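Local atomic coordinates of secreted hemophore CSA2 (Candida albicans, PDB entry 4Y7S), a protein that binds heme as a secreted hemophore and takes part in using iron from human hemoglobin during hyphal growth, probably as part of a cross-cell-wall heme-transfer cascade. Residues A[12-15]-A[19-22]; A[79-84]-A[93-98]. All coordinates share one frame; numbering follows the deposited sequence.

Contact 1 (A[12-15]-A[19-22])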
ATOM      1  N   THR A  12      -4.904  20.314 -12.993  1.00 29.87           N
ATOM      2  CA  THR A  12      -4.252  21.219 -12.054  1.00 27.92           C
ATOM      3  C   THR A  12      -5.050  21.219 -10.757  1.00 30.26           C
ATOM      4  O   THR A  12      -6.216  20.801 -10.739  1.00 26.77           O
ATOM      5  CB  THR A  12      -4.141  22.666 -12.667  1.00 28.13           C
ATOM      6  OG1 THR A  12      -3.077  23.411 -12.061  1.00 29.03           O
ATOM      7  CG2 THR A  12      -5.431  23.422 -12.543  1.00 27.96           C
ATOM      8  N   ALA A  13      -4.450  21.674  -9.666  1.00 28.21           N
ATOM      9  CA  ALA A  13      -5.187  21.744  -8.407  1.00 22.99           C
ATOM     10  C   ALA A  13      -4.642  22.811  -7.458  1.00 25.92           C
ATOM     11  O   ALA A  13      -3.490  23.193  -7.558  1.00 29.51           O
ATOM     12  CB  ALA A  13      -5.180  20.388  -7.725  1.00 22.49           C
ATOM     13  N   SER A  14      -5.490  23.299  -6.550  1.00 27.71           N
ATOM     14  CA  SER A  14      -5.073  24.262  -5.533  1.00 34.90           C
ATOM     15  C   SER A  14      -4.326  23.564  -4.401  1.00 27.94           C
ATOM     16  O   SER A  14      -3.277  24.009  -3.976  1.00 31.41           O
ATOM     17  CB  SER A  14      -6.288  24.999  -4.972  1.00 34.04           C
ATOM     18  OG  SER A  14      -7.027  25.598  -6.021  1.00 52.13           O
ATOM     19  N   ILE A  15      -4.899  22.471  -3.915  1.00 24.92           N
ATOM     20  CA  ILE A  15      -4.292  21.646  -2.888  1.00 26.58           C
ATOM     21  C   ILE A  15      -3.869  20.327  -3.544  1.00 24.17           C
ATOM     22  O   ILE A  15      -2.694  20.080  -3.777  1.00 27.14           O
ATOM     23  CB  ILE A  15      -5.270  21.381  -1.717  1.00 22.53           C
ATOM     24  CG1 ILE A  15      -5.714  22.695  -1.068  1.00 23.92           C
ATOM     25  CG2 ILE A  15      -4.646  20.456  -0.680  1.00 26.68           C
ATOM     26  CD1 ILE A  15      -6.873  22.510  -0.051  1.00 25.88           C
ATOM     27  N   ALA A  19      -8.514  16.665  -2.333  1.00 18.30           N
ATOM     28  CA  ALA A  19      -8.900  17.797  -1.504  1.00 16.48           C
ATOM     29  C   ALA A  19      -9.767  18.828  -2.222  1.00 19.31           C
ATOM     30  O   ALA A  19     -10.743  19.306  -1.649  1.00 19.44           O
ATOM     31  CB  ALA A  19      -7.656  18.474  -0.956  1.00 23.80           C
ATOM     32  N   ASP A  20      -9.412  19.178  -3.461  1.00 17.26           N
ATOM     33  CA  ASP A  20     -10.105  20.233  -4.172  1.00 19.62           C
ATOM     34  C   ASP A  20     -11.587  19.885  -4.333  1.00 22.30           C
ATOM     35  O   ASP A  20     -12.424  20.758  -4.425  1.00 23.27           O
ATOM     36  CB  ASP A  20      -9.477  20.482  -5.564  1.00 25.67           C
ATOM     37  CG  ASP A  20      -8.185  21.313  -5.500  1.00 25.28           C
ATOM     38  OD1 ASP A  20      -7.543  21.353  -4.426  1.00 21.48           O
ATOM     39  OD2 ASP A  20      -7.818  21.946  -6.526  1.00 29.82           O
ATOM     40  N   ARG A  21     -11.913  18.603  -4.390  1.00 18.58           N
ATOM     41  CA  ARG A  21     -13.300  18.218  -4.615  1.00 19.12           C
ATOM     42  C   ARG A  21     -14.195  18.451  -3.406  1.00 20.57           C
ATOM     43  O   ARG A  21     -15.390  18.676  -3.562  1.00 19.44           O
ATOM     44  CB  ARG A  21     -13.385  16.743  -5.001  1.00 21.42           C
ATOM     45  CG  ARG A  21     -12.643  16.381  -6.262  1.00 18.82           C
ATOM     46  CD  ARG A  21     -13.174  17.111  -7.530  1.00 22.01           C
ATOM     47  NE  ARG A  21     -12.140  16.901  -8.515  1.00 43.71           N
ATOM     48  CZ  ARG A  21     -11.221  17.789  -8.851  1.00 36.45           C
ATOM     49  NH1 ARG A  21     -11.255  19.026  -8.385  1.00 30.74           N
ATOM     50  NH2 ARG A  21     -10.296  17.437  -9.720  1.00 45.45           N
ATOM     51  N   ILE A  22     -13.620  18.422  -2.209  1.00 19.62           N
ATOM     52  CA  ILE A  22     -14.431  18.396  -0.989  1.00 23.44           C
ATOM     53  C   ILE A  22     -14.037  19.411   0.089  1.00 21.32           C
ATOM     54  O   ILE A  22     -14.675  19.470   1.150  1.00 21.04           O
ATOM     55  CB  ILE A  22     -14.393  16.962  -0.376  1.00 19.77           C
ATOM     56  CG1 ILE A  22     -12.977  16.577   0.017  1.00 17.22           C
ATOM     57  CG2 ILE A  22     -14.923  15.931  -1.377  1.00 21.96           C
ATOM     58  CD1 ILE A  22     -12.869  15.181   0.705  1.00 26.67           C
TER

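Contact 2 (A[79-84]-A[93-98])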
ATOM      1  N   LYS A  79     -18.640  10.262   3.808  1.00 17.03           N
ATOM      2  CA  LYS A  79     -19.626  10.378   2.742  1.00 14.17           C
ATOM      3  C   LYS A  79     -19.108  11.252   1.621  1.00 13.76           C
ATOM      4  O   LYS A  79     -19.305  10.942   0.459  1.00 18.60           O
ATOM      5  CB  LYS A  79     -20.926  10.959   3.274  1.00 15.79           C
ATOM      6  CG  LYS A  79     -21.711   9.955   4.077  1.00 23.66           C
ATOM      7  CD  LYS A  79     -23.104  10.479   4.502  1.00 27.42           C
ATOM      8  CE  LYS A  79     -23.862   9.391   5.270  1.00 30.59           C
ATOM      9  NZ  LYS A  79     -25.035   9.932   5.993  1.00 31.57           N
ATOM     10  N   LEU A  80     -18.452  12.348   1.967  1.00 18.03           N
ATOM     11  CA  LEU A  80     -17.898  13.229   0.943  1.00 22.35           C
ATOM     12  C   LEU A  80     -16.718  12.594   0.202  1.00 21.07           C
ATOM     13  O   LEU A  80     -16.604  12.730  -1.027  1.00 16.96           O
ATOM     14  CB  LEU A  80     -17.468  14.551   1.558  1.00 20.21           C
ATOM     15  CG  LEU A  80     -18.634  15.465   1.884  1.00 20.74           C
ATOM     16  CD1 LEU A  80     -18.199  16.446   2.918  1.00 18.43           C
ATOM     17  CD2 LEU A  80     -19.140  16.171   0.635  1.00 25.86           C
ATOM     18  N   ALA A  81     -15.837  11.908   0.936  1.00 17.35           N
ATOM     19  CA  ALA A  81     -14.714  11.223   0.315  1.00 14.51           C
ATOM     20  C   ALA A  81     -15.202  10.171  -0.673  1.00 17.06           C
ATOM     21  O   ALA A  81     -14.745  10.094  -1.826  1.00 15.12           O
ATOM     22  CB  ALA A  81     -13.825  10.583   1.373  1.00 17.03           C
ATOM     23  N   VAL A  82     -16.152   9.373  -0.222  1.00 14.08           N
ATOM     24  CA  VAL A  82     -16.735   8.332  -1.059  1.00 18.68           C
ATOM     25  C   VAL A  82     -17.386   8.956  -2.301  1.00 20.31           C
ATOM     26  O   VAL A  82     -17.207   8.473  -3.419  1.00 20.76           O
ATOM     27  CB  VAL A  82     -17.770   7.522  -0.282  1.00 18.99           C
ATOM     28  CG1 VAL A  82     -18.654   6.696  -1.227  1.00 20.34           C
ATOM     29  CG2 VAL A  82     -17.064   6.614   0.722  1.00 16.92           C
ATOM     30  N   GLY A  83     -18.127  10.037  -2.098  1.00 19.10           N
ATOM     31  CA  GLY A  83     -18.808  10.684  -3.203  1.00 23.25           C
ATOM     32  C   GLY A  83     -17.858  11.210  -4.268  1.00 17.51           C
ATOM     33  O   GLY A  83     -18.066  11.008  -5.463  1.00 19.83           O
ATOM     34  N   ALA A  84     -16.799  11.874  -3.836  1.00 15.40           N
ATOM     35  CA  ALA A  84     -15.834  12.436  -4.770  1.00 18.85           C
ATOM     36  C   ALA A  84     -15.120  11.333  -5.545  1.00 20.61           C
ATOM     37  O   ALA A  84     -14.918  11.439  -6.751  1.00 19.36           O
ATOM     38  CB  ALA A  84     -14.822  13.291  -4.036  1.00 15.80           C
ATOM     39  N   PRO A  93     -14.995   0.023  -2.868  1.00 22.64           N
ATOM     40  CA  PRO A  93     -15.629   0.982  -1.949  1.00 20.80           C
ATOM     41  C   PRO A  93     -15.264   2.453  -2.163  1.00 17.51           C
ATOM     42  O   PRO A  93     -15.495   3.256  -1.253  1.00 20.56           O
ATOM     43  CB  PRO A  93     -15.148   0.485  -0.572  1.00 25.37           C
ATOM     44  CG  PRO A  93     -13.768  -0.044  -0.841  1.00 25.79           C
ATOM     45  CD  PRO A  93     -13.827  -0.642  -2.242  1.00 27.66           C
ATOM     46  N   TYR A  94     -14.706   2.777  -3.329  1.00 21.70           N
ATOM     47  CA  TYR A  94     -14.584   4.157  -3.806  1.00 16.02           C
ATOM     48  C   TYR A  94     -13.438   4.924  -3.143  1.00 19.75           C
ATOM     49  O   TYR A  94     -12.499   5.334  -3.827  1.00 15.66           O
ATOM     50  CB  TYR A  94     -15.936   4.879  -3.640  1.00 18.19           C
ATOM     51  CG  TYR A  94     -17.072   4.066  -4.246  1.00 22.28           C
ATOM     52  CD1 TYR A  94     -17.161   3.891  -5.620  1.00 21.74           C
ATOM     53  CD2 TYR A  94     -18.017   3.437  -3.448  1.00 21.92           C
ATOM     54  CE1 TYR A  94     -18.163   3.133  -6.192  1.00 24.32           C
ATOM     55  CE2 TYR A  94     -19.033   2.683  -4.012  1.00 25.72           C
ATOM     56  CZ  TYR A  94     -19.100   2.531  -5.384  1.00 25.17           C
ATOM     57  OH  TYR A  94     -20.103   1.780  -5.961  1.00 34.49           O
ATOM     58  N   TRP A  95     -13.511   5.143  -1.833  1.00 22.01           N
ATOM     59  CA  TRP A  95     -12.391   5.712  -1.093  1.00 18.60           C
ATOM     60  C   TRP A  95     -11.652   4.539  -0.454  1.00 23.67           C
ATOM     61  O   TRP A  95     -12.122   3.953   0.512  1.00 18.16           O
ATOM     62  CB  TRP A  95     -12.866   6.739  -0.072  1.00 24.05           C
ATOM     63  CG  TRP A  95     -11.744   7.469   0.624  1.00 16.10           C
ATOM     64  CD1 TRP A  95     -10.682   8.089   0.033  1.00 18.42           C
ATOM     65  CD2 TRP A  95     -11.589   7.666   2.030  1.00 13.22           C
ATOM     66  NE1 TRP A  95      -9.868   8.638   0.980  1.00 14.06           N
ATOM     67  CE2 TRP A  95     -10.403   8.403   2.219  1.00 16.74           C
ATOM     68  CE3 TRP A  95     -12.337   7.292   3.157  1.00 19.00           C
ATOM     69  CZ2 TRP A  95      -9.944   8.763   3.478  1.00 16.01           C
ATOM     70  CZ3 TRP A  95     -11.880   7.657   4.404  1.00 21.05           C
ATOM     71  CH2 TRP A  95     -10.699   8.394   4.557  1.00 17.91           C
ATOM     72  N   ILE A  96     -10.518   4.162  -1.034  1.00 16.33           N
ATOM     73  CA  ILE A  96      -9.898   2.885  -0.695  1.00 19.66           C
ATOM     74  C   ILE A  96      -8.902   3.042   0.438  1.00 19.17           C
ATOM     75  O   ILE A  96      -7.774   3.459   0.216  1.00 20.19           O
ATOM     76  CB  ILE A  96      -9.130   2.272  -1.897  1.00 20.98           C
ATOM     77  CG1 ILE A  96      -9.950   2.310  -3.204  1.00 28.80           C
ATOM     78  CG2 ILE A  96      -8.693   0.852  -1.573  1.00 20.73           C
ATOM     79  CD1 ILE A  96     -11.158   1.412  -3.249  1.00 28.28           C
ATOM     80  N   ILE A  97      -9.299   2.632   1.639  1.00 18.24           N
ATOM     81  CA  ILE A  97      -8.449   2.785   2.820  1.00 14.13           C
ATOM     82  C   ILE A  97      -8.104   1.451   3.435  1.00 15.40           C
ATOM     83  O   ILE A  97      -8.829   0.472   3.265  1.00 18.58           O
ATOM     84  CB  ILE A  97      -9.123   3.673   3.900  1.00 14.53           C
ATOM     85  CG1 ILE A  97     -10.520   3.160   4.263  1.00 18.94           C
ATOM     86  CG2 ILE A  97      -9.199   5.077   3.428  1.00 18.93           C
ATOM     87  CD1 ILE A  97     -11.197   3.953   5.404  1.00 21.61           C
ATOM     88  N   PRO A  98      -6.999   1.408   4.185  1.00 17.95           N
ATOM     89  CA  PRO A  98      -6.662   0.194   4.926  1.00 17.87           C
ATOM     90  C   PRO A  98      -7.783  -0.237   5.905  1.00 18.04           C
ATOM     91  O   PRO A  98      -8.518   0.620   6.414  1.00 16.00           O
ATOM     92  CB  PRO A  98      -5.427   0.607   5.705  1.00 17.07           C
ATOM     93  CG  PRO A  98      -4.853   1.769   4.954  1.00 17.85           C
ATOM     94  CD  PRO A  98      -6.015   2.484   4.402  1.00 17.53           C
TER

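Contact 1 (A[12-15]-A[19-22])
Ile15 and Asp20 mark the closest backbone approach, with CA of Ile15 6.1 Å from CA of Asp20. Residues 12-15 form a loop extended at Thr12 and Ala13 that turns at Ser14 and Ile15, while 19-22 make one short, weakly bonded helical turn. No main-chain to main-chain hydrogen bond joins them; a side chain of one segment bonds to the backbone of the other. The carboxylate of Asp20 reaches across and takes two successive peptide N-H groups, one on each oxygen. Ser14 N lies 2.7 Å from Asp20 OD2. Ile15 N lies 2.9 Å from Asp20 OD1. Both bonds are nearly straight, at about 160°. Both oxygens use the syn lone pair, so the carboxylate is gripped as a fork and its rotation is fixed. Its CG stands beside the backbone N of Asp20 (chi1 -78°), which swings the group back toward the preceding loop. A weak bond from Asn16 N is a second one to OD1 and the third to the carboxylate; this array of N-H groups would probably stabilise the ionised carboxylate. In the CFEM helical basket the contact lies at the surface, where it folds the N-terminal loop back on helix 19-22. Tyr45 OH is hydrogen-bonded to both Ala13 N and Thr12 OG1, tying the loop to a further part of the chain. Beside the carboxylate, packing is close: Ala13 CB is 3.3 Å from Asp20 OD2. The apolar part comes from Ile15, whose CG2 branch, anti to the backbone N, rests on the methyl of Ala19, with Ile15 CG2 3.6 Å from Ala19 CB.

Contact 2 (A[79-84]-A[93-98])
Ala81 and Val82, on one flank of helix 72-87, receive Trp95 and Tyr94 from the loop that leads to helix 99-110. In the six-helix, disulfide-braced basket of the CFEM domain, this loop comes back to the flank of the helix it has just left, and CA of Val82 comes within 5.1 Å of CA of Trp95. No hydrogen bond crosses between the two segments. The aromatic part is a CH-pi contact: the methyl of Ala81 sits over one face of the indole, with CB 3.9 Å from the centroid of the five-membered ring of Trp95 and 19° off its normal. CD2 of Trp95, on the bond fusing the two rings, is the nearest ring atom to Ala81 CB. The opposite face is covered over its centre by CG2 of Ile97, so the indole is held between two aliphatic groups. Phe18 meets Trp95 with ring planes nearly parallel, and Thr58 and Val61 of helix 55-68 also touch Trp95, placing it in the core between helices. Aliphatic packing involves both branches of Val82. CG1, set anti to the backbone N (chi1 164°), approaches the Tyr94 ring obliquely, 4.0 Å from Tyr94 CD2; CG2 lies more loosely by Trp95, 4.3 Å from its CB. Hydrogen bonding within the loop shapes this presentation. Tyr94, with positive phi (78°), is the central residue of a classic gamma turn that follows the cis peptide before Pro93. The turn brings the stems of two consecutive aromatic residues against the helix, and it is closed by Trp95 N to Pro93 O at 2.8 Å.

Contacts 1 and 2 follow one another along the chain, with centres about 16 Å apart, yet they meet through helix 72-87. Ile22, at the far end of 19-22, rests on the helix: its CG2 is 3.6 Å from Leu80 O and 3.7 Å from Ala84 CB. Arg21 CB adds a contact to Ala84 CB at 3.9 Å. Segment 79-84 thus meets 19-22 as well as the loop 93-98. Neither contact is the heme site itself. Ala13 of contact 1 has its side chain about 9 Å from that of Asp47, the axial heme-iron ligand, and about 13 Å from the heme; that of Tyr94 in contact 2 is about 9 Å from the heme.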